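Local coordinates for aminotransferase AspB (Helicobacter pylori 26695, PDB 3EZS), which probably catalyses pyridoxal 5'-phosphate-dependent transfer of amino groups between amino acids and 2-oxo acids, at residues A[4-8]-A[9-13]; A[123-127]-A[128-132]. All coordinates share one frame; numbering follows the deposited sequence. Where two conformers were deposited one is given.

Contact 1: residues A[4-8]-A[9-13]; sequences FEPYP and FERLR
E10 reaches back from the first turn of helix 8-16 to the backbone of Y7, the N-cap residue. Its CB lies 3.4 Å from Y7 O, and CG, turned beside its own backbone N (chi1 -61°), runs over one face of the F9 ring, 3.9 Å above the plane and offset toward the rim. The chain then stays extended, bringing CD past Y7 N and carrying OE1 back to the backbone of P6 and Y7. There OE1 accepts the N-H of Y7 at 3.3 Å, from above the carboxylate plane, and also rests 3.2 Å from P6 CB. This is half of a capping box, the half in which the third helical residue binds the N-cap amide; tyrosine offers no short polar side chain to return the bond. Glutamate suits the position, since its negative charge should be favoured near the positive end of the helix dipole.

The helix itself starts from Y7 O, which takes R11 N at 3.1 Å nearly along the C=O axis and E10 N in a weaker, bent bond. P8 is well placed as first helical residue: its nitrogen has no hydrogen to give, and its ring holds phi near helical values, while its carbonyl receives L12 N at 3.0 Å. Just before the cap, P6 CG lies against the aliphatic part of R11, 4.2 Å from R11 CG.

Around this surface helix start, P8 packs on Q119, just before helix 120-127, and on L340; R11 touches Y339 and L12 touches I333, in the loops flanking strand 335-336 in sequence. F4 packs on A255 of the second subunit, in its helix 247-257.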
loop_
_atom_site.group_PDB
_atom_site.type_symbol
_atom_site.label_atom_id
_atom_site.label_comp_id
_atom_site.label_asym_id
_atom_site.label_seq_id
_atom_site.Cartn_x
_atom_site.Cartn_y
_atom_site.Cartn_z
ATOM N N PHE A 4 0.634 -1.890 -20.072
ATOM C CA PHE A 4 -0.364 -1.070 -19.383
ATOM C C PHE A 4 -1.572 -0.841 -20.282
ATOM O O PHE A 4 -1.602 0.102 -21.070
ATOM C CB PHE A 4 0.240 0.268 -18.930
ATOM C CG PHE A 4 1.394 0.125 -17.970
ATOM C CD1 PHE A 4 1.207 -0.482 -16.729
ATOM C CD2 PHE A 4 2.658 0.619 -18.289
ATOM C CE1 PHE A 4 2.260 -0.611 -15.830
ATOM C CE2 PHE A 4 3.726 0.492 -17.388
ATOM C CZ PHE A 4 3.523 -0.124 -16.159
ATOM N N GLU A 5 -2.561 -1.718 -20.159
ATOM C CA GLU A 5 -3.775 -1.627 -20.955
ATOM C C GLU A 5 -4.615 -0.467 -20.408
ATOM O O GLU A 5 -4.562 -0.189 -19.210
ATOM C CB GLU A 5 -4.579 -2.931 -20.844
ATOM C CG GLU A 5 -3.842 -4.192 -21.328
ATOM C CD GLU A 5 -3.785 -4.314 -22.844
ATOM O OE1 GLU A 5 -2.663 -4.335 -23.398
ATOM O OE2 GLU A 5 -4.864 -4.365 -23.478
ATOM N N PRO A 6 -5.388 0.215 -21.275
ATOM C CA PRO A 6 -6.221 1.298 -20.767
ATOM C C PRO A 6 -7.324 0.783 -19.847
ATOM O O PRO A 6 -7.793 -0.352 -20.001
ATOM C CB PRO A 6 -6.821 1.909 -22.031
ATOM C CG PRO A 6 -6.737 0.855 -23.055
ATOM C CD PRO A 6 -5.525 0.046 -22.730
ATOM N N TYR A 7 -7.734 1.618 -18.905
ATOM C CA TYR A 7 -8.774 1.216 -17.965
ATOM C C TYR A 7 -10.154 1.422 -18.582
ATOM O O TYR A 7 -10.301 2.169 -19.556
ATOM C CB TYR A 7 -8.645 1.939 -16.619
ATOM C CG TYR A 7 -7.661 1.285 -15.656
ATOM C CD1 TYR A 7 -6.317 1.642 -15.646
ATOM C CD2 TYR A 7 -8.087 0.306 -14.754
ATOM C CE1 TYR A 7 -5.420 1.046 -14.765
ATOM C CE2 TYR A 7 -7.202 -0.300 -13.867
ATOM C CZ TYR A 7 -5.868 0.078 -13.876
ATOM O OH TYR A 7 -4.974 -0.506 -13.011
ATOM N N PRO A 8 -11.177 0.724 -18.044
ATOM C CA PRO A 8 -12.516 0.892 -18.597
ATOM C C PRO A 8 -12.971 2.344 -18.751
ATOM O O PRO A 8 -13.539 2.692 -19.783
ATOM C CB PRO A 8 -13.399 0.149 -17.589
ATOM C CG PRO A 8 -12.508 -0.926 -17.054
ATOM C CD PRO A 8 -11.154 -0.300 -16.977
ATOM N N PHE A 9 -12.708 3.193 -17.761
ATOM C CA PHE A 9 -13.132 4.606 -17.862
ATOM C C PHE A 9 -12.439 5.359 -19.004
ATOM O O PHE A 9 -13.030 6.274 -19.576
ATOM C CB PHE A 9 -13.014 5.354 -16.517
ATOM C CG PHE A 9 -11.612 5.836 -16.169
ATOM C CD1 PHE A 9 -11.193 7.120 -16.536
ATOM C CD2 PHE A 9 -10.746 5.044 -15.422
ATOM C CE1 PHE A 9 -9.923 7.578 -16.212
ATOM C CE2 PHE A 9 -9.465 5.499 -15.084
ATOM C CZ PHE A 9 -9.054 6.764 -15.481
ATOM N N GLU A 10 -11.208 4.968 -19.353
ATOM C CA GLU A 10 -10.483 5.595 -20.485
ATOM C C GLU A 10 -11.081 5.166 -21.815
ATOM O O GLU A 10 -11.174 5.961 -22.765
ATOM C CB GLU A 10 -9.001 5.224 -20.481
ATOM C CG GLU A 10 -8.237 5.668 -19.245
ATOM C CD GLU A 10 -6.748 5.294 -19.298
ATOM O OE1 GLU A 10 -6.388 4.355 -20.040
ATOM O OE2 GLU A 10 -5.948 5.934 -18.576
ATOM N N ARG A 11 -11.469 3.898 -21.899
ATOM C CA ARG A 11 -12.097 3.396 -23.108
ATOM C C ARG A 11 -13.452 4.106 -23.318
ATOM O O ARG A 11 -13.832 4.409 -24.450
ATOM C CB ARG A 11 -12.249 1.867 -23.052
ATOM C CG ARG A 11 -10.907 1.122 -22.927
ATOM C CD ARG A 11 -11.025 -0.397 -23.058
ATOM N NE ARG A 11 -11.387 -0.811 -24.409
ATOM C CZ ARG A 11 -11.677 -2.064 -24.782
ATOM N NH1 ARG A 11 -11.665 -3.071 -23.906
ATOM N NH2 ARG A 11 -11.999 -2.315 -26.049
ATOM N N LEU A 12 -14.153 4.380 -22.218
ATOM C CA LEU A 12 -15.446 5.052 -22.237
ATOM C C LEU A 12 -15.278 6.525 -22.614
ATOM O O LEU A 12 -16.012 7.060 -23.456
ATOM C CB LEU A 12 -16.112 4.916 -20.862
ATOM C CG LEU A 12 -17.508 5.536 -20.690
ATOM C CD1 LEU A 12 -18.473 5.019 -21.735
ATOM C CD2 LEU A 12 -18.055 5.292 -19.264
ATOM N N ARG A 13 -14.308 7.181 -21.991
ATOM C CA ARG A 13 -13.989 8.569 -22.326
ATOM C C ARG A 13 -13.692 8.673 -23.817
ATOM O O ARG A 13 -14.200 9.584 -24.484
ATOM C CB ARG A 13 -12.794 9.060 -21.501
ATOM C CG ARG A 13 -12.448 10.555 -21.644
ATOM C CD ARG A 13 -11.435 10.966 -20.555
ATOM N NE ARG A 13 -10.201 10.166 -20.642
ATOM C CZ ARG A 13 -9.254 10.080 -19.702
ATOM N NH1 ARG A 13 -9.361 10.739 -18.548
ATOM N NH2 ARG A 13 -8.191 9.302 -19.915
#

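Contact 2: residues A[123-127]-A[128-132]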
loop_
_atom_site.group_PDB
_atom_site.type_symbol
_atom_site.label_atom_id
_atom_site.label_comp_id
_atom_site.label_asym_id
_atom_site.label_seq_id
_atom_site.Cartn_x
_atom_site.Cartn_y
_atom_site.Cartn_z
ATOM N N GLY A 123 -4.280 -7.676 -14.009
ATOM C CA GLY A 123 -3.059 -7.007 -13.595
ATOM C C GLY A 123 -2.242 -7.919 -12.680
ATOM O O GLY A 123 -1.023 -8.027 -12.820
ATOM N N ALA A 124 -2.934 -8.561 -11.745
ATOM C CA ALA A 124 -2.335 -9.488 -10.813
ATOM C C ALA A 124 -1.615 -10.621 -11.542
ATOM O O ALA A 124 -0.471 -10.954 -11.207
ATOM C CB ALA A 124 -3.427 -10.051 -9.876
ATOM N N ALA A 125 -2.288 -11.207 -12.541
ATOM C CA ALA A 125 -1.720 -12.285 -13.357
ATOM C C ALA A 125 -0.521 -11.812 -14.162
ATOM O O ALA A 125 0.450 -12.544 -14.343
ATOM C CB ALA A 125 -2.797 -12.850 -14.304
ATOM N N LYS A 126 -0.597 -10.599 -14.692
ATOM C CA LYS A 126 0.525 -10.049 -15.455
ATOM C C LYS A 126 1.743 -9.839 -14.559
ATOM O O LYS A 126 2.857 -10.159 -14.943
ATOM C CB LYS A 126 0.156 -8.708 -16.091
ATOM C CG LYS A 126 -0.708 -8.775 -17.337
ATOM C CD LYS A 126 -0.993 -7.353 -17.787
ATOM C CE LYS A 126 -1.598 -7.290 -19.157
ATOM N NZ LYS A 126 -1.703 -5.861 -19.518
ATOM N N PHE A 127 1.516 -9.315 -13.354
ATOM C CA PHE A 127 2.609 -9.039 -12.420
ATOM C C PHE A 127 3.421 -10.280 -12.023
ATOM O O PHE A 127 4.639 -10.184 -11.847
ATOM C CB PHE A 127 2.088 -8.313 -11.176
ATOM C CG PHE A 127 3.176 -7.806 -10.262
ATOM C CD1 PHE A 127 4.225 -7.030 -10.761
ATOM C CD2 PHE A 127 3.118 -8.045 -8.896
ATOM C CE1 PHE A 127 5.214 -6.547 -9.926
ATOM C CE2 PHE A 127 4.109 -7.547 -8.042
ATOM C CZ PHE A 127 5.154 -6.801 -8.562
ATOM N N ILE A 128 2.758 -11.435 -11.902
ATOM C CA ILE A 128 3.451 -12.694 -11.573
ATOM C C ILE A 128 3.692 -13.527 -12.862
ATOM O O ILE A 128 4.054 -14.691 -12.801
ATOM C CB ILE A 128 2.685 -13.477 -10.438
ATOM C CG1 ILE A 128 3.535 -14.612 -9.824
ATOM C CG2 ILE A 128 1.314 -14.001 -10.947
ATOM C CD1 ILE A 128 4.924 -14.202 -9.262
ATOM N N LYS A 129 3.511 -12.909 -14.028
ATOM C CA LYS A 129 3.747 -13.551 -15.328
ATOM C C LYS A 129 3.025 -14.887 -15.471
ATOM O O LYS A 129 3.598 -15.878 -15.907
ATOM C CB LYS A 129 5.249 -13.724 -15.574
ATOM C CG LYS A 129 6.060 -12.452 -15.370
ATOM C CD LYS A 129 7.491 -12.637 -15.841
ATOM C CE LYS A 129 8.337 -11.379 -15.646
ATOM N NZ LYS A 129 8.647 -11.051 -14.216
ATOM N N ALA A 130 1.749 -14.891 -15.109
ATOM C CA ALA A 130 0.925 -16.078 -15.158
ATOM C C ALA A 130 0.073 -16.129 -16.415
ATOM O O ALA A 130 -0.286 -15.093 -16.996
ATOM C CB ALA A 130 -0.003 -16.119 -13.921
ATOM N N LYS A 131 -0.252 -17.355 -16.807
ATOM C CA LYS A 131 -1.189 -17.631 -17.881
ATOM C C LYS A 131 -2.595 -17.456 -17.275
ATOM O O LYS A 131 -2.858 -17.924 -16.164
ATOM C CB LYS A 131 -1.023 -19.072 -18.344
ATOM C CG LYS A 131 -1.930 -19.460 -19.508
ATOM C CD LYS A 131 -1.959 -20.968 -19.741
ATOM C CE LYS A 131 -3.107 -21.348 -20.694
ATOM N NZ LYS A 131 -3.322 -22.823 -20.764
ATOM N N SER A 132 -3.476 -16.756 -17.992
ATOM C CA SER A 132 -4.844 -16.524 -17.546
ATOM C C SER A 132 -5.790 -17.486 -18.265
ATOM O O SER A 132 -5.707 -17.630 -19.469
ATOM C CB SER A 132 -5.279 -15.083 -17.845
ATOM O OG SER A 132 -4.586 -14.138 -17.056
#
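I128 turns out of helix 120-127 while still touching its last turn: its N-H makes a weak bond to A124 O, and CG2 lies 3.5 Å from that same oxygen. With CG1 anti to the backbone N (chi1 -166°), this methyl is left facing the carbonyl end of the helix. K129 follows with positive phi as the C-prime residue of a Schellman motif. Its N-H reaches K126 O at 3.0 Å from above the carbonyl plane, while its long, flexible chain is suited to the exposed turn, forming a cation-pi contact with F104 of the second subunit. A130 completes the motif with a nearly straight bond from its N to A125 O, 2.8 Å long; the A125 and A130 methyls lie 4.3 Å apart, CB to CB, and their small size lets the turn sit close against strand 110-115. After K131, S132 sets OG 3.5 Å from A125 CB and hydrogen-bonds it to Y113 OH.

The turn thus links helix 120-127 to strand 131-136 within a beta-alpha-beta unit. A125, I128 and A130 all pack on I111 of the adjacent parallel strand 110-115, whereas F127 meets F96 of helix 92-102 and F127 of the second subunit.

Contact 1 comes first along the chain, at the start of helix 8-16, and contact 2 follows more than a hundred residues later, where helix 120-127 passes into strand 131-136 at the edge of the seven-stranded sheet. Their centres are 19 Å apart, yet the two regions touch through side chains: E5 CG packs 3.3 Å from K126 NZ, and that amine also hydrogen-bonds to T3 O, tying the N-terminal arm to helix 120-127. Both face the second subunit and share its helix 247-257, which offers A255 to F4 and F256 to F127. The arm and the helix-strand turn are therefore both parts of the dimer interface.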